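Local coordinates for gentamicin resistance protein (Enterococcus gallinarum, PDB 3TDW) that transfers phosphate, preferring GTP to ATP as the donor, to the 2''-position of aminoglycosides and so probably confers resistance to gentamicin, at residues A53-K58 / F219-I224; P17-Q22 / L37-W42; R115-L120 / E240-Q245. The protein carries 1 engineered substitution. All coordinates share one frame; numbering follows the deposited sequence. Where two conformers were deposited one is given.

Interactions 1 and 3 are buried, while interaction 2 lies at the surface. Interaction 2 stays in the N-terminal lobe and joins the loop 17-22 to the end of strand 33-38. Interaction 1 ties helix 50-66 to the DFG-containing loop, beside the bound GDP and magnesium. Interaction 3 joins two helices of the C-terminal lobe, on the other side of the chain's centre from interaction 1. The chemistry follows the place. Near the nucleotide it is charged and includes metal, water and lysine bonds. Between the helices of interaction 3 it is apolar. Interaction 2 mixes isoleucine-valine packing with one side-chain amide.

Interaction 1. Residues A53-K58 / F219-I224; sequences ADELNK and FGDAAI. With MG (magnesium ion), chain E.
This is a polar, metal-linked contact between helix 50-66 of the N-terminal lobe and the loop that carries the kinase-type DFG motif, Asp218-Phe219-Gly220. Phe219 to Ala222 form a type I turn. Its carbonyl groups receive Lys58. The CG of Lys58 is anti to the backbone N (chi1 179°), and the chain then bends at each later torsion until NZ reaches the turn. NZ donates to Ala222 O at 2.9 Å, in the carbonyl plane and on a lone pair. It also donates to Gly220 O at 2.8 Å, but from above that carbonyl plane, 61° out of it. Two bonds to one turn fix the ammonium group. The side chain of Glu55 passes beside Gly220, with CG 3.4 Å from Gly220 O. Its OE2 binds magnesium at 2.2 Å and accepts a hydrogen bond from Arg32. Gln51 binds the same ion. Asp221 lies in the second shell of this magnesium. The carboxylates of Glu55 and Asp221 are turned 57° from each other, and water joins Asp221 to the ion. Two magnesium-bound waters donate to Asp221 OD1, one at 2.9 Å and the other at 2.8 Å.

Interaction 2. Residues P17-Q22 / L37-W42; sequences PDISIQ and LVNGDW
The flat amide of Asn39 meets the backbone of Ser20 and Gln22 with its polar end. Both backbone partners lie slightly to one side of the amide plane. Over the other side sits the CG1 methyl of Val38, 3.7 Å from Asn39 CG. As modelled, Asn39 OD1 is 2.9 Å from Ser20 O, and Asn39 ND2 is 2.8 Å from Gln22 N. The side-chain O and N of Asn39 have probably been exchanged in the model. With them swapped, both approaches could be hydrogen bonds, so the polar pairing remains tentative. The same Val38 methyl also packs on the loop. A chi1 of 173° places this CG1 across from the backbone N, where it meets Ile21 CG1 at 4.0 Å and the two side chains cross obliquely. Ile19 CG2 approaches more loosely, 4.5 Å from Val38 CG1. The contact sits at the turn between strands 33-38 and 42-47, in the five-stranded antiparallel sheet of the kinase-like N-terminal lobe. The turn contains a classic beta bulge, in which Asp41 and Trp42 together sit opposite the single residue Val38. Val38 O accepts from Trp42 N and from Asp41 N. Segment 17-22 links helix 5-15 to strand 24-29. Ile21 also touches Thr9 and Met13 of that helix. Ile19 reaches Ile12 of the helix, and Phe44 and Tyr79 on the sheet.

Interaction 3. Residues R115-L120 / E240-Q245; sequences RLALQL and ELFTRQ
Phe242 is the first residue of 240-245 to touch 115-120, and it carries most of the contact. With chi1 at -177° the ring swings opposite the backbone N, out from its own helix and across to the other one. There the far end of the ring enters a patch formed by Leu116, Ala117 and Leu120. Ala117 CB comes to 3.7 Å from Phe242 CE2, at an oblique angle to the ring. The small alanine side chain lets the ring approach the backbone closely, and Ala117 CA is 3.9 Å from Phe242 CZ. Leu120 meets the ring at its edge, in the ring plane. Its CD2 is 3.8 Å from Phe242 CZ and about as far from CE1. Leu116 comes in obliquely, with CG 4.0 Å from Phe242 CZ. Both leucine side chains cross the phenylalanine at about a right angle. Met105 of helix 101-105 touches both Leu116 and Phe242, so a third helix joins the cluster. Thr243 and Arg244 serve other neighbours. Thr243 packs on helices 232-238 and 255-279, and Arg244 forms a salt bridge with Asp256. One turn after Phe242, Gln245, exposed to solvent, returns to the contact at its border. Its CB lies 4.3 Å from Ala117 CB, and here the two backbones come nearest, with 6.4 Å between the CA atoms of Ala117 and Gln245. No hydrogen bond joins the segments. Their axes approach to 9.8 Å and cross at -50°. The arrangement is apolar helix packing, with one aromatic side chain spanning the gap, within the mainly helical C-terminal lobe of the kinase-like aminoglycoside phosphotransferase fold.

Interaction 1. Residues A53-K58 / F219-I224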
loop_
_atom_site.group_PDB
_atom_site.type_symbol
_atom_site.label_atom_id
_atom_site.label_comp_id
_atom_site.label_asym_id
_atom_site.label_seq_id
_atom_site.Cartn_x
_atom_site.Cartn_y
_atom_site.Cartn_z
ATOM N N ALA A 53 -11.113 -7.778 7.707
ATOM C CA ALA A 53 -11.948 -8.836 7.132
ATOM C C ALA A 53 -12.646 -8.384 5.843
ATOM O O ALA A 53 -12.771 -9.162 4.886
ATOM C CB ALA A 53 -12.974 -9.344 8.169
ATOM N N ASP A 54 -13.093 -7.127 5.820
ATOM C CA ASP A 54 -13.737 -6.576 4.634
ATOM C C ASP A 54 -12.707 -6.448 3.497
ATOM O O ASP A 54 -12.989 -6.795 2.349
ATOM C CB ASP A 54 -14.372 -5.206 4.928
ATOM C CG ASP A 54 -15.549 -5.288 5.909
ATOM O OD1 ASP A 54 -16.109 -6.388 6.092
ATOM O OD2 ASP A 54 -15.925 -4.238 6.485
ATOM N N GLU A 55 -11.511 -5.974 3.822
ATOM C CA GLU A 55 -10.444 -5.903 2.816
ATOM C C GLU A 55 -10.096 -7.317 2.303
ATOM O O GLU A 55 -9.907 -7.520 1.116
ATOM C CB GLU A 55 -9.210 -5.176 3.364
ATOM C CG GLU A 55 -9.506 -3.706 3.710
ATOM C CD GLU A 55 -8.320 -2.933 4.295
ATOM O OE1 GLU A 55 -7.163 -3.421 4.279
ATOM O OE2 GLU A 55 -8.545 -1.802 4.772
ATOM N N LEU A 56 -10.030 -8.293 3.196
ATOM C CA LEU A 56 -9.759 -9.668 2.756
ATOM C C LEU A 56 -10.852 -10.223 1.824
ATOM O O LEU A 56 -10.559 -10.943 0.859
ATOM C CB LEU A 56 -9.560 -10.586 3.969
ATOM C CG LEU A 56 -9.322 -12.060 3.653
ATOM C CD1 LEU A 56 -8.073 -12.246 2.783
ATOM C CD2 LEU A 56 -9.202 -12.866 4.948
ATOM N N ASN A 57 -12.123 -9.924 2.108
ATOM C CA ASN A 57 -13.188 -10.428 1.241
ATOM C C ASN A 57 -13.026 -9.891 -0.181
ATOM O O ASN A 57 -13.268 -10.601 -1.154
ATOM C CB ASN A 57 -14.580 -10.110 1.802
ATOM C CG ASN A 57 -15.072 -11.171 2.794
ATOM O OD1 ASN A 57 -15.592 -10.836 3.857
ATOM N ND2 ASN A 57 -14.912 -12.451 2.444
ATOM N N LYS A 58 -12.576 -8.640 -0.289
ATOM C CA LYS A 58 -12.244 -8.043 -1.581
ATOM C C LYS A 58 -11.073 -8.790 -2.229
ATOM O O LYS A 58 -11.126 -9.138 -3.405
ATOM C CB LYS A 58 -11.892 -6.556 -1.396
ATOM C CG LYS A 58 -11.497 -5.805 -2.680
ATOM C CD LYS A 58 -9.994 -5.597 -2.779
ATOM C CE LYS A 58 -9.379 -4.969 -1.523
ATOM N NZ LYS A 58 -9.636 -3.519 -1.314
ATOM N N PHE A 219 -2.867 -7.025 -0.972
ATOM C CA PHE A 219 -3.696 -6.251 -1.896
ATOM C C PHE A 219 -4.933 -5.656 -1.204
ATOM O O PHE A 219 -5.877 -5.287 -1.873
ATOM C CB PHE A 219 -4.135 -7.118 -3.088
ATOM C CG PHE A 219 -3.064 -7.322 -4.134
ATOM C CD1 PHE A 219 -3.194 -6.742 -5.393
ATOM C CD2 PHE A 219 -1.936 -8.082 -3.864
ATOM C CE1 PHE A 219 -2.221 -6.937 -6.374
ATOM C CE2 PHE A 219 -0.952 -8.273 -4.837
ATOM C CZ PHE A 219 -1.100 -7.695 -6.098
ATOM N N GLY A 220 -4.910 -5.556 0.121
ATOM C CA GLY A 220 -6.103 -5.151 0.870
ATOM C C GLY A 220 -6.606 -3.740 0.564
ATOM O O GLY A 220 -7.788 -3.417 0.796
ATOM N N ASP A 221 -5.727 -2.884 0.058
ATOM C CA ASP A 221 -6.148 -1.522 -0.289
ATOM C C ASP A 221 -6.454 -1.316 -1.773
ATOM O O ASP A 221 -6.582 -0.174 -2.233
ATOM C CB ASP A 221 -5.130 -0.491 0.207
ATOM C CG ASP A 221 -5.262 -0.238 1.701
ATOM O OD1 ASP A 221 -6.337 0.243 2.127
ATOM O OD2 ASP A 221 -4.305 -0.541 2.443
ATOM N N ALA A 222 -6.612 -2.412 -2.521
ATOM C CA ALA A 222 -6.877 -2.257 -3.954
ATOM C C ALA A 222 -8.134 -1.438 -4.159
ATOM O O ALA A 222 -9.103 -1.595 -3.428
ATOM C CB ALA A 222 -7.012 -3.610 -4.631
ATOM N N ALA A 223 -8.129 -0.569 -5.158
ATOM C CA ALA A 223 -9.258 0.339 -5.350
ATOM C C ALA A 223 -9.260 0.827 -6.774
ATOM O O ALA A 223 -8.254 0.694 -7.470
ATOM C CB ALA A 223 -9.143 1.526 -4.415
ATOM N N ILE A 224 -10.384 1.399 -7.193
ATOM C CA ILE A 224 -10.425 2.160 -8.434
ATOM C C ILE A 224 -10.207 3.629 -8.076
ATOM O O ILE A 224 -10.995 4.216 -7.329
ATOM C CB ILE A 224 -11.790 2.026 -9.124
ATOM C CG1 ILE A 224 -12.160 0.547 -9.324
ATOM C CG2 ILE A 224 -11.782 2.793 -10.452
ATOM C CD1 ILE A 224 -11.128 -0.220 -10.093
HETATM MG MG MG E . -9.619 0.055 4.334
HETATM O O HOH W 1 -5.145 -1.502 4.614
HETATM O O HOH W 2 -9.225 -0.208 2.224
HETATM O O HOH W 3 -7.584 0.962 4.569
HETATM O O HOH W 4 -10.440 2.094 4.052
#

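Interaction 2. Residues P17-Q22 / L37-W42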
loop_
_atom_site.group_PDB
_atom_site.type_symbol
_atom_site.label_atom_id
_atom_site.label_comp_id
_atom_site.label_asym_id
_atom_site.label_seq_id
_atom_site.Cartn_x
_atom_site.Cartn_y
_atom_site.Cartn_z
ATOM N N PRO A 17 -7.698 -30.528 8.625
ATOM C CA PRO A 17 -6.997 -31.565 9.395
ATOM C C PRO A 17 -5.892 -32.273 8.603
ATOM O O PRO A 17 -4.972 -32.835 9.205
ATOM C CB PRO A 17 -8.116 -32.545 9.767
ATOM C CG PRO A 17 -9.203 -32.295 8.797
ATOM C CD PRO A 17 -9.123 -30.830 8.434
ATOM N N ASP A 18 -5.970 -32.246 7.275
ATOM C CA ASP A 18 -4.954 -32.908 6.464
ATOM C C ASP A 18 -3.631 -32.145 6.318
ATOM O O ASP A 18 -2.671 -32.672 5.765
ATOM C CB ASP A 18 -5.522 -33.290 5.100
ATOM C CG ASP A 18 -6.674 -34.260 5.219
ATOM O OD1 ASP A 18 -6.487 -35.323 5.847
ATOM O OD2 ASP A 18 -7.770 -33.946 4.712
ATOM N N ILE A 19 -3.567 -30.918 6.830
ATOM C CA ILE A 19 -2.278 -30.236 6.915
ATOM C C ILE A 19 -1.515 -30.799 8.113
ATOM O O ILE A 19 -1.965 -30.696 9.250
ATOM C CB ILE A 19 -2.429 -28.712 7.083
ATOM C CG1 ILE A 19 -3.138 -28.103 5.865
ATOM C CG2 ILE A 19 -1.046 -28.087 7.252
ATOM C CD1 ILE A 19 -3.607 -26.638 6.067
ATOM N N SER A 20 -0.374 -31.425 7.861
ATOM C CA SER A 20 0.409 -31.993 8.957
ATOM C C SER A 20 1.357 -30.929 9.475
ATOM O O SER A 20 2.349 -30.614 8.820
ATOM C CB SER A 20 1.210 -33.206 8.477
ATOM O OG SER A 20 2.073 -33.679 9.501
ATOM N N ILE A 21 1.059 -30.374 10.641
ATOM C CA ILE A 21 1.827 -29.230 11.134
ATOM C C ILE A 21 3.092 -29.656 11.864
ATOM O O ILE A 21 3.032 -30.292 12.902
ATOM C CB ILE A 21 0.971 -28.316 12.022
ATOM C CG1 ILE A 21 -0.162 -27.712 11.194
ATOM C CG2 ILE A 21 1.815 -27.189 12.601
ATOM C CD1 ILE A 21 -1.103 -26.835 11.987
ATOM N N GLN A 22 4.240 -29.310 11.301
ATOM C CA GLN A 22 5.516 -29.628 11.930
ATOM C C GLN A 22 6.144 -28.383 12.563
ATOM O O GLN A 22 6.930 -28.482 13.503
ATOM C CB GLN A 22 6.467 -30.253 10.908
ATOM C CG GLN A 22 5.883 -31.473 10.193
ATOM C CD GLN A 22 5.545 -32.603 11.154
ATOM O OE1 GLN A 22 6.353 -32.968 12.011
ATOM N NE2 GLN A 22 4.348 -33.166 11.011
ATOM N N LEU A 37 3.620 -18.529 9.614
ATOM C CA LEU A 37 4.208 -19.378 8.588
ATOM C C LEU A 37 4.140 -20.809 9.096
ATOM O O LEU A 37 4.658 -21.108 10.169
ATOM C CB LEU A 37 5.665 -18.995 8.379
ATOM C CG LEU A 37 6.414 -19.770 7.303
ATOM C CD1 LEU A 37 5.761 -19.562 5.961
ATOM C CD2 LEU A 37 7.896 -19.372 7.264
ATOM N N VAL A 38 3.485 -21.678 8.341
ATOM C CA VAL A 38 3.333 -23.070 8.756
ATOM C C VAL A 38 4.213 -23.965 7.886
ATOM O O VAL A 38 4.161 -23.889 6.662
ATOM C CB VAL A 38 1.865 -23.517 8.669
ATOM C CG1 VAL A 38 1.747 -25.014 8.945
ATOM C CG2 VAL A 38 0.996 -22.710 9.635
ATOM N N ASN A 39 5.049 -24.787 8.516
ATOM C CA ASN A 39 5.909 -25.712 7.773
ATOM C C ASN A 39 6.916 -25.014 6.857
ATOM O O ASN A 39 7.410 -25.599 5.897
ATOM C CB ASN A 39 5.058 -26.699 6.955
ATOM C CG ASN A 39 4.192 -27.587 7.831
ATOM O OD1 ASN A 39 3.246 -28.225 7.360
ATOM N ND2 ASN A 39 4.508 -27.625 9.113
ATOM N N GLY A 40 7.219 -23.761 7.165
ATOM C CA GLY A 40 8.137 -22.979 6.352
ATOM C C GLY A 40 7.599 -22.620 4.973
ATOM O O GLY A 40 8.266 -21.915 4.218
ATOM N N ASP A 41 6.387 -23.073 4.659
ATOM C CA ASP A 41 5.882 -23.035 3.287
ATOM C C ASP A 41 4.550 -22.314 3.113
ATOM O O ASP A 41 4.257 -21.801 2.031
ATOM C CB ASP A 41 5.683 -24.464 2.770
ATOM C CG ASP A 41 6.958 -25.275 2.770
ATOM O OD1 ASP A 41 6.861 -26.520 2.827
ATOM O OD2 ASP A 41 8.052 -24.676 2.716
ATOM N N TRP A 42 3.715 -22.346 4.144
ATOM C CA TRP A 42 2.361 -21.823 4.025
ATOM C C TRP A 42 2.130 -20.613 4.911
ATOM O O TRP A 42 2.302 -20.682 6.135
ATOM C CB TRP A 42 1.344 -22.907 4.377
ATOM C CG TRP A 42 1.336 -24.041 3.407
ATOM C CD1 TRP A 42 1.992 -25.237 3.528
ATOM C CD2 TRP A 42 0.648 -24.084 2.152
ATOM N NE1 TRP A 42 1.744 -26.022 2.423
ATOM C CE2 TRP A 42 0.919 -25.338 1.569
ATOM C CE3 TRP A 42 -0.187 -23.189 1.476
ATOM C CZ2 TRP A 42 0.398 -25.709 0.332
ATOM C CZ3 TRP A 42 -0.702 -23.561 0.257
ATOM C CH2 TRP A 42 -0.413 -24.809 -0.303
#

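Interaction 3. Residues R115-L120 / E240-Q245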
loop_
_atom_site.group_PDB
_atom_site.type_symbol
_atom_site.label_atom_id
_atom_site.label_comp_id
_atom_site.label_asym_id
_atom_site.label_seq_id
_atom_site.Cartn_x
_atom_site.Cartn_y
_atom_site.Cartn_z
ATOM N N ARG A 115 16.606 -2.548 -12.744
ATOM C CA ARG A 115 15.807 -3.715 -13.077
ATOM C C ARG A 115 14.497 -3.681 -12.285
ATOM O O ARG A 115 13.423 -3.924 -12.825
ATOM C CB ARG A 115 16.580 -4.997 -12.774
ATOM C CG ARG A 115 17.838 -5.144 -13.618
ATOM C CD ARG A 115 17.493 -5.000 -15.087
ATOM N NE ARG A 115 16.545 -6.027 -15.510
ATOM C CZ ARG A 115 15.769 -5.936 -16.586
ATOM N NH1 ARG A 115 15.820 -4.850 -17.348
ATOM N NH2 ARG A 115 14.936 -6.925 -16.891
ATOM N N LEU A 116 14.608 -3.357 -11.008
ATOM C CA LEU A 116 13.431 -3.245 -10.147
ATOM C C LEU A 116 12.482 -2.159 -10.651
ATOM O O LEU A 116 11.270 -2.349 -10.681
ATOM C CB LEU A 116 13.857 -2.956 -8.710
ATOM C CG LEU A 116 12.731 -2.682 -7.716
ATOM C CD1 LEU A 116 11.661 -3.740 -7.852
ATOM C CD2 LEU A 116 13.279 -2.655 -6.306
ATOM N N ALA A 117 13.032 -1.024 -11.071
ATOM C CA ALA A 117 12.189 0.056 -11.574
ATOM C C ALA A 117 11.437 -0.411 -12.809
ATOM O O ALA A 117 10.280 -0.054 -13.023
ATOM C CB ALA A 117 13.035 1.285 -11.901
ATOM N N LEU A 118 12.092 -1.219 -13.636
ATOM C CA LEU A 118 11.441 -1.684 -14.848
ATOM C C LEU A 118 10.328 -2.676 -14.517
ATOM O O LEU A 118 9.228 -2.582 -15.053
ATOM C CB LEU A 118 12.450 -2.299 -15.839
ATOM C CG LEU A 118 11.820 -2.680 -17.181
ATOM C CD1 LEU A 118 10.955 -1.543 -17.729
ATOM C CD2 LEU A 118 12.894 -3.073 -18.201
ATOM N N GLN A 119 10.616 -3.628 -13.637
ATOM C CA GLN A 119 9.610 -4.613 -13.273
ATOM C C GLN A 119 8.403 -3.932 -12.620
ATOM O O GLN A 119 7.258 -4.304 -12.862
ATOM C CB GLN A 119 10.174 -5.631 -12.295
ATOM C CG GLN A 119 11.144 -6.629 -12.898
ATOM C CD GLN A 119 11.623 -7.589 -11.847
ATOM O OE1 GLN A 119 12.571 -7.300 -11.124
ATOM N NE2 GLN A 119 10.924 -8.712 -11.705
ATOM N N LEU A 120 8.679 -2.949 -11.777
ATOM C CA LEU A 120 7.622 -2.257 -11.047
ATOM C C LEU A 120 6.796 -1.452 -12.046
ATOM O O LEU A 120 5.566 -1.417 -11.969
ATOM C CB LEU A 120 8.250 -1.361 -9.991
ATOM C CG LEU A 120 7.766 -1.224 -8.554
ATOM C CD1 LEU A 120 7.076 -2.472 -8.028
ATOM C CD2 LEU A 120 8.962 -0.863 -7.690
ATOM N N GLU A 240 12.680 10.328 -4.778
ATOM C CA GLU A 240 12.301 11.002 -6.022
ATOM C C GLU A 240 12.982 10.462 -7.288
ATOM O O GLU A 240 12.322 10.274 -8.303
ATOM C CB GLU A 240 12.504 12.516 -5.889
ATOM C CG GLU A 240 12.040 13.333 -7.098
ATOM C CD GLU A 240 12.046 14.830 -6.830
ATOM O OE1 GLU A 240 12.009 15.232 -5.645
ATOM O OE2 GLU A 240 12.084 15.608 -7.804
ATOM N N LEU A 241 14.293 10.215 -7.242
ATOM C CA LEU A 241 14.987 9.674 -8.411
ATOM C C LEU A 241 14.388 8.346 -8.873
ATOM O O LEU A 241 14.130 8.153 -10.060
ATOM C CB LEU A 241 16.487 9.508 -8.139
ATOM C CG LEU A 241 17.337 10.775 -8.260
ATOM C CD1 LEU A 241 18.790 10.490 -7.907
ATOM C CD2 LEU A 241 17.222 11.338 -9.663
ATOM N N PHE A 242 14.166 7.430 -7.929
ATOM C CA PHE A 242 13.599 6.128 -8.260
ATOM C C PHE A 242 12.206 6.281 -8.865
ATOM O O PHE A 242 11.871 5.640 -9.868
ATOM C CB PHE A 242 13.519 5.233 -7.020
ATOM C CG PHE A 242 13.016 3.855 -7.316
ATOM C CD1 PHE A 242 11.708 3.495 -7.021
ATOM C CD2 PHE A 242 13.847 2.923 -7.926
ATOM C CE1 PHE A 242 11.245 2.213 -7.313
ATOM C CE2 PHE A 242 13.391 1.651 -8.219
ATOM C CZ PHE A 242 12.091 1.295 -7.913
ATOM N N THR A 243 11.406 7.143 -8.244
ATOM C CA THR A 243 10.042 7.376 -8.699
ATOM C C THR A 243 10.038 7.923 -10.119
ATOM O O THR A 243 9.272 7.469 -10.973
ATOM C CB THR A 243 9.277 8.308 -7.741
ATOM O OG1 THR A 243 9.214 7.697 -6.439
ATOM C CG2 THR A 243 7.865 8.520 -8.247
ATOM N N ARG A 244 10.929 8.877 -10.389
ATOM C CA ARG A 244 11.069 9.376 -11.744
ATOM C C ARG A 244 11.449 8.276 -12.738
ATOM O O ARG A 244 10.938 8.237 -13.856
ATOM C CB ARG A 244 12.091 10.507 -11.778
ATOM C CG ARG A 244 11.593 11.772 -11.115
ATOM C CD ARG A 244 12.698 12.812 -11.110
ATOM N NE ARG A 244 13.127 13.158 -12.462
ATOM C CZ ARG A 244 12.721 14.243 -13.115
ATOM N NH1 ARG A 244 11.878 15.081 -12.531
ATOM N NH2 ARG A 244 13.163 14.494 -14.345
ATOM N N GLN A 245 12.321 7.364 -12.319
ATOM C CA GLN A 245 12.706 6.242 -13.169
ATOM C C GLN A 245 11.527 5.316 -13.493
ATOM O O GLN A 245 11.346 4.915 -14.640
ATOM C CB GLN A 245 13.884 5.484 -12.549
ATOM C CG GLN A 245 15.185 6.282 -12.688
ATOM C CD GLN A 245 16.157 6.077 -11.546
ATOM O OE1 GLN A 245 15.919 5.276 -10.652
ATOM N NE2 GLN A 245 17.269 6.812 -11.573
#